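Local coordinates for protein DNA ligase (Archaeoglobus fulgidus, PDB 3GDE) that probably seals nicks in double-stranded DNA during replication, recombination and repair, using ATP and passing through an enzyme-adenylate intermediate, at residues M425-L430 / V502-Y507; F32-E37 / A180-A185. All coordinates share one frame; numbering follows the deposited sequence.

Contact 1 of 2, residues M425-L430 / V502-Y507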
loop_
_atom_site.group_PDB
_atom_site.type_symbol
_atom_site.label_atom_id
_atom_site.label_comp_id
_atom_site.label_asym_id
_atom_site.label_seq_id
_atom_site.Cartn_x
_atom_site.Cartn_y
_atom_site.Cartn_z
ATOM N N MET A 425 -6.189 -15.093 16.571
ATOM C CA MET A 425 -6.853 -14.791 15.310
ATOM C C MET A 425 -6.285 -13.567 14.562
ATOM O O MET A 425 -5.422 -12.847 15.069
ATOM C CB MET A 425 -8.381 -14.748 15.462
ATOM C CG MET A 425 -8.931 -13.953 16.602
ATOM S SD MET A 425 -10.730 -14.217 16.768
ATOM C CE MET A 425 -11.344 -13.911 15.103
ATOM N N GLU A 426 -6.740 -13.377 13.327
ATOM C CA GLU A 426 -6.258 -12.286 12.488
ATOM C C GLU A 426 -6.853 -10.969 12.935
ATOM O O GLU A 426 -7.964 -10.939 13.459
ATOM C CB GLU A 426 -6.623 -12.527 11.019
ATOM C CG GLU A 426 -5.965 -13.747 10.403
ATOM C CD GLU A 426 -4.467 -13.703 10.509
ATOM O OE1 GLU A 426 -3.917 -14.500 11.287
ATOM O OE2 GLU A 426 -3.837 -12.858 9.833
ATOM N N THR A 427 -6.092 -9.893 12.759
ATOM C CA THR A 427 -6.669 -8.560 12.766
ATOM C C THR A 427 -6.770 -8.126 11.316
ATOM O O THR A 427 -6.182 -8.758 10.425
ATOM C CB THR A 427 -5.870 -7.534 13.596
ATOM O OG1 THR A 427 -4.534 -7.398 13.080
ATOM C CG2 THR A 427 -5.836 -7.932 15.066
ATOM N N LEU A 428 -7.543 -7.072 11.073
ATOM C CA LEU A 428 -7.710 -6.544 9.727
ATOM C C LEU A 428 -7.276 -5.109 9.697
ATOM O O LEU A 428 -7.393 -4.395 10.691
ATOM C CB LEU A 428 -9.170 -6.642 9.280
ATOM C CG LEU A 428 -9.689 -8.041 8.947
ATOM C CD1 LEU A 428 -11.214 -8.050 9.009
ATOM C CD2 LEU A 428 -9.162 -8.510 7.588
ATOM N N ASP A 429 -6.758 -4.674 8.561
ATOM C CA ASP A 429 -6.549 -3.265 8.397
ATOM C C ASP A 429 -7.523 -2.688 7.372
ATOM O O ASP A 429 -7.617 -3.161 6.235
ATOM C CB ASP A 429 -5.081 -2.960 8.157
ATOM C CG ASP A 429 -4.320 -2.729 9.478
ATOM O OD1 ASP A 429 -3.642 -3.656 10.002
ATOM O OD2 ASP A 429 -4.440 -1.596 10.006
ATOM N N LEU A 430 -8.298 -1.713 7.842
ATOM C CA LEU A 430 -9.462 -1.225 7.138
ATOM C C LEU A 430 -9.410 0.296 7.035
ATOM O O LEU A 430 -8.914 0.971 7.929
ATOM C CB LEU A 430 -10.756 -1.699 7.838
ATOM C CG LEU A 430 -10.944 -3.223 7.989
ATOM C CD1 LEU A 430 -12.017 -3.581 9.029
ATOM C CD2 LEU A 430 -11.233 -3.917 6.637
ATOM N N VAL A 502 -5.764 4.245 7.831
ATOM C CA VAL A 502 -6.070 2.830 7.990
ATOM C C VAL A 502 -5.951 2.453 9.477
ATOM O O VAL A 502 -4.954 2.777 10.124
ATOM C CB VAL A 502 -5.111 1.959 7.101
ATOM C CG1 VAL A 502 -5.205 0.477 7.451
ATOM C CG2 VAL A 502 -5.400 2.198 5.608
ATOM N N PHE A 503 -6.978 1.791 10.012
ATOM C CA PHE A 503 -6.938 1.285 11.392
ATOM C C PHE A 503 -6.643 -0.207 11.386
ATOM O O PHE A 503 -7.147 -0.926 10.527
ATOM C CB PHE A 503 -8.293 1.454 12.099
ATOM C CG PHE A 503 -8.635 2.863 12.492
ATOM C CD1 PHE A 503 -7.716 3.901 12.369
ATOM C CD2 PHE A 503 -9.900 3.145 13.019
ATOM C CE1 PHE A 503 -8.046 5.193 12.741
ATOM C CE2 PHE A 503 -10.242 4.437 13.407
ATOM C CZ PHE A 503 -9.316 5.466 13.263
ATOM N N GLU A 504 -5.840 -0.675 12.339
ATOM C CA GLU A 504 -5.817 -2.105 12.662
ATOM C C GLU A 504 -7.003 -2.429 13.583
ATOM O O GLU A 504 -7.166 -1.819 14.648
ATOM C CB GLU A 504 -4.499 -2.530 13.309
ATOM C CG GLU A 504 -4.419 -4.054 13.548
ATOM C CD GLU A 504 -3.112 -4.521 14.150
ATOM O OE1 GLU A 504 -2.133 -3.734 14.180
ATOM O OE2 GLU A 504 -3.056 -5.703 14.582
ATOM N N VAL A 505 -7.818 -3.391 13.157
ATOM C CA VAL A 505 -9.083 -3.718 13.803
ATOM C C VAL A 505 -9.139 -5.213 14.144
ATOM O O VAL A 505 -8.897 -6.066 13.277
ATOM C CB VAL A 505 -10.283 -3.363 12.885
ATOM C CG1 VAL A 505 -11.610 -3.698 13.549
ATOM C CG2 VAL A 505 -10.252 -1.891 12.496
ATOM N N ALA A 506 -9.454 -5.512 15.407
ATOM C CA ALA A 506 -9.751 -6.874 15.837
ATOM C C ALA A 506 -11.264 -7.098 15.804
ATOM O O ALA A 506 -12.045 -6.150 15.805
ATOM C CB ALA A 506 -9.202 -7.125 17.239
ATOM N N TYR A 507 -11.679 -8.357 15.795
ATOM C CA TYR A 507 -13.095 -8.692 15.738
ATOM C C TYR A 507 -13.327 -10.066 16.363
ATOM O O TYR A 507 -12.388 -10.851 16.502
ATOM C CB TYR A 507 -13.571 -8.687 14.276
ATOM C CG TYR A 507 -12.820 -9.661 13.397
ATOM C CD1 TYR A 507 -13.340 -10.922 13.128
ATOM C CD2 TYR A 507 -11.582 -9.321 12.838
ATOM C CE1 TYR A 507 -12.652 -11.831 12.335
ATOM C CE2 TYR A 507 -10.876 -10.232 12.033
ATOM C CZ TYR A 507 -11.423 -11.485 11.788
ATOM O OH TYR A 507 -10.750 -12.400 10.993
HETATM O O HOH W 1 -9.296 -10.316 15.591
#
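Leu428 and Val505 form an antiparallel hydrogen-bonded pair, with Leu428 N to Val505 O at 2.8 Å and Val505 N to Leu428 O at 2.7 Å. The same pattern recurs at Leu430 and Phe503, and Asp429 with Glu504 makes the non-hydrogen-bonded pair between them. The short strand segments run at 144°, twisted away from exact antiparallel. At Glu426 and Tyr507 a water bridges the two backbones, donating to Glu426 O and accepting from Tyr507 N.

Tyr507 fills the angle where the segments diverge. Its CG lies between the backbone N and the carbonyl carbon (chi1 59°), and the ring meets Leu428 CD1 through CE2 at 3.7 Å and Met425 CE through CE1, also at 3.7 Å. Glu426 O comes within 3.3 Å of Tyr507 CE2. Further along this face, Leu430 CD1 touches Val505 CB, and Leu522 and Leu451 extend the apolar layer.

The face of Asp429 and Glu504 is charged. Glu504, extended, with CG anti to the backbone N, accepts the hydroxyl of Thr427 at OE2 (OG1 to OE2 2.7 Å) on its anti side, 33° out of the carboxylate plane. Asp429 OD1 stands 4.4 Å from Glu504 OE1. Asp429 OD2 is 2.8 Å from Phe503 O, acceptor against acceptor, which may raise the pKa of Asp429; Lys534, salt-bridged to OD1, would temper this, while Arg529 and Arg531 pair with Glu504 OE1. These basic partners would offset repulsion between the carboxylates, so this OB-fold strand pair combines an apolar face with a charged one.

Contact 2 of 2, residues F32-E37 / A180-A185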
loop_
_atom_site.group_PDB
_atom_site.type_symbol
_atom_site.label_atom_id
_atom_site.label_comp_id
_atom_site.label_asym_id
_atom_site.label_seq_id
_atom_site.Cartn_x
_atom_site.Cartn_y
_atom_site.Cartn_z
ATOM N N PHE A 32 -7.378 4.077 -25.218
ATOM C CA PHE A 32 -6.625 5.307 -24.915
ATOM C C PHE A 32 -5.115 5.084 -24.858
ATOM O O PHE A 32 -4.343 5.827 -25.469
ATOM C CB PHE A 32 -7.098 5.901 -23.579
ATOM C CG PHE A 32 -6.623 7.310 -23.333
ATOM C CD1 PHE A 32 -7.249 8.392 -23.959
ATOM C CD2 PHE A 32 -5.560 7.558 -22.458
ATOM C CE1 PHE A 32 -6.816 9.700 -23.720
ATOM C CE2 PHE A 32 -5.111 8.867 -22.220
ATOM C CZ PHE A 32 -5.733 9.936 -22.856
ATOM N N LEU A 33 -4.707 4.057 -24.110
ATOM C CA LEU A 33 -3.298 3.711 -23.920
ATOM C C LEU A 33 -2.582 3.387 -25.241
ATOM O O LEU A 33 -1.427 3.764 -25.437
ATOM C CB LEU A 33 -3.190 2.519 -22.948
ATOM C CG LEU A 33 -2.916 2.674 -21.434
ATOM C CD1 LEU A 33 -3.354 4.005 -20.781
ATOM C CD2 LEU A 33 -3.430 1.462 -20.665
ATOM N N GLN A 34 -3.282 2.688 -26.131
ATOM C CA GLN A 34 -2.770 2.293 -27.451
ATOM C C GLN A 34 -2.322 3.429 -28.359
ATOM O O GLN A 34 -1.504 3.213 -29.254
ATOM C CB GLN A 34 -3.852 1.527 -28.211
ATOM C CG GLN A 34 -3.848 0.068 -27.950
ATOM C CD GLN A 34 -4.963 -0.653 -28.670
ATOM O OE1 GLN A 34 -5.947 -0.041 -29.109
ATOM N NE2 GLN A 34 -4.827 -1.973 -28.782
ATOM N N LYS A 35 -2.881 4.620 -28.148
ATOM C CA LYS A 35 -2.700 5.739 -29.065
ATOM C C LYS A 35 -1.683 6.752 -28.549
ATOM O O LYS A 35 -1.425 7.794 -29.183
ATOM C CB LYS A 35 -4.053 6.398 -29.343
ATOM C CG LYS A 35 -5.032 5.469 -30.028
ATOM C CD LYS A 35 -6.397 6.101 -30.152
ATOM C CE LYS A 35 -7.411 5.118 -30.738
ATOM N NZ LYS A 35 -7.452 3.829 -29.957
ATOM N N ILE A 36 -1.096 6.440 -27.402
ATOM C CA ILE A 36 -0.030 7.255 -26.857
ATOM C C ILE A 36 1.302 6.766 -27.433
ATOM O O ILE A 36 1.667 5.597 -27.281
ATOM C CB ILE A 36 -0.021 7.230 -25.314
ATOM C CG1 ILE A 36 -1.425 7.551 -24.772
ATOM C CG2 ILE A 36 1.027 8.205 -24.784
ATOM C CD1 ILE A 36 -1.623 7.284 -23.296
ATOM N N GLU A 37 2.013 7.665 -28.108
ATOM C CA GLU A 37 3.299 7.326 -28.717
ATOM C C GLU A 37 4.473 7.730 -27.846
ATOM O O GLU A 37 5.473 7.028 -27.811
ATOM C CB GLU A 37 3.434 7.937 -30.118
ATOM C CG GLU A 37 2.792 7.087 -31.222
ATOM C CD GLU A 37 3.370 5.663 -31.317
ATOM O OE1 GLU A 37 4.579 5.442 -31.025
ATOM O OE2 GLU A 37 2.600 4.757 -31.694
ATOM N N ALA A 180 -2.847 -5.282 -20.718
ATOM C CA ALA A 180 -2.836 -6.545 -21.460
ATOM C C ALA A 180 -3.621 -6.446 -22.782
ATOM O O ALA A 180 -3.147 -6.896 -23.823
ATOM C CB ALA A 180 -3.371 -7.679 -20.596
ATOM N N ARG A 181 -4.814 -5.853 -22.721
ATOM C CA ARG A 181 -5.675 -5.669 -23.886
ATOM C C ARG A 181 -5.029 -4.769 -24.953
ATOM O O ARG A 181 -5.031 -5.114 -26.139
ATOM C CB ARG A 181 -7.028 -5.100 -23.448
ATOM C CG ARG A 181 -8.076 -5.033 -24.562
ATOM C CD ARG A 181 -9.401 -4.543 -24.033
ATOM N NE ARG A 181 -10.423 -4.464 -25.069
ATOM C CZ ARG A 181 -11.255 -5.455 -25.385
ATOM N NH1 ARG A 181 -11.185 -6.620 -24.750
ATOM N NH2 ARG A 181 -12.158 -5.282 -26.347
ATOM N N ALA A 182 -4.456 -3.645 -24.511
ATOM C CA ALA A 182 -3.869 -2.634 -25.383
ATOM C C ALA A 182 -2.679 -3.151 -26.175
ATOM O O ALA A 182 -2.527 -2.837 -27.361
ATOM C CB ALA A 182 -3.444 -1.402 -24.568
ATOM N N PHE A 183 -1.836 -3.933 -25.513
ATOM C CA PHE A 183 -0.539 -4.293 -26.071
ATOM C C PHE A 183 -0.363 -5.784 -26.330
ATOM O O PHE A 183 0.768 -6.266 -26.427
ATOM C CB PHE A 183 0.588 -3.744 -25.183
ATOM C CG PHE A 183 0.529 -2.255 -24.985
ATOM C CD1 PHE A 183 0.670 -1.384 -26.073
ATOM C CD2 PHE A 183 0.329 -1.714 -23.718
ATOM C CE1 PHE A 183 0.610 0.002 -25.894
ATOM C CE2 PHE A 183 0.268 -0.334 -23.536
ATOM C CZ PHE A 183 0.409 0.522 -24.626
ATOM N N ARG A 184 -1.481 -6.499 -26.458
ATOM C CA ARG A 184 -1.488 -7.903 -26.879
ATOM C C ARG A 184 -0.606 -8.768 -25.984
ATOM O O ARG A 184 0.322 -9.439 -26.453
ATOM C CB ARG A 184 -1.067 -8.035 -28.352
ATOM C CG ARG A 184 -2.198 -8.371 -29.326
ATOM C CD ARG A 184 -3.380 -7.404 -29.263
ATOM N NE ARG A 184 -4.656 -8.103 -29.446
ATOM C CZ ARG A 184 -5.811 -7.522 -29.770
ATOM N NH1 ARG A 184 -5.887 -6.213 -29.974
ATOM N NH2 ARG A 184 -6.900 -8.262 -29.901
ATOM N N ALA A 185 -0.901 -8.721 -24.686
ATOM C CA ALA A 185 -0.215 -9.538 -23.694
ATOM C C ALA A 185 -1.225 -10.311 -22.850
ATOM O O ALA A 185 -2.392 -9.916 -22.733
ATOM C CB ALA A 185 0.688 -8.663 -22.819
#
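Gln34 reaches across from the end of helix 22-34 to the end of helix 172-182, where Ala182 receives it. Its chi2 (178°) sets CD in an extended chain, and the amide N lies within bonding distance of Ala182 O. NE2 donates to Ala182 O at 2.8 Å, with an N-H...O angle of 163°. The acceptor lies nearly in the amide plane of Gln34, while the donor approaches to one side of the C=O direction, at a C=O...N angle of 117° and somewhat tilted from the carbonyl plane. Gln34 CG also lies 3.2 Å from the same oxygen, so the chain lies against it as well as bonding to it.

Ala182 serves both the polar and the apolar side of the contact. Its CB points toward segment 32-37 and meets Gln34 CG at 3.7 Å, with Leu33 CB a little farther away at 4.3 Å. The small methyl thus sits against the aliphatic parts of two consecutive residues, and Ala30 from the preceding turn of helix 22-34 also touches it.

Phe183 adds the aromatic part. It is the first residue to leave helical backbone angles, and its CG lies anti to the carbonyl carbon, beside the backbone N. The ring reaches back to segment 32-37, with CZ 3.8 Å from Leu33 O and close to Leu33 CB. One face carries the methyl of Ala182, offset toward the rim. Ala207 and Lys208 of helix 200-216 also touch Phe183, while Leu42 and Val45 of helix 39-49 pack on Leu33.

The C-terminal ends of two helices meet here, joined by a glutamine-to-carbonyl hydrogen bond beside a small apolar contact, within the all-helical N-terminal DNA-binding domain of this ATP-dependent ligase.

In the fold
In sequence, contact 2 is complete before contact 1 begins, and in space they flank the middle of the molecule. Their centres are 38 Å apart and their nearest atoms about 26 Å, so neither touches the other. Contact 2 belongs to the helical N-terminal part and lies away from the predicted ATP site. Contact 1, in the C-terminal OB-fold, comes close to that site: the side chain of Glu426 is about 4 Å from that of Lys420 and about 6 Å from that of Arg414, both predicted ATP-binding residues, and about 3 Å from a bound phosphate ion, probably picked up from the crystallisation solution; its carboxylate is also salt-bridged to Arg544.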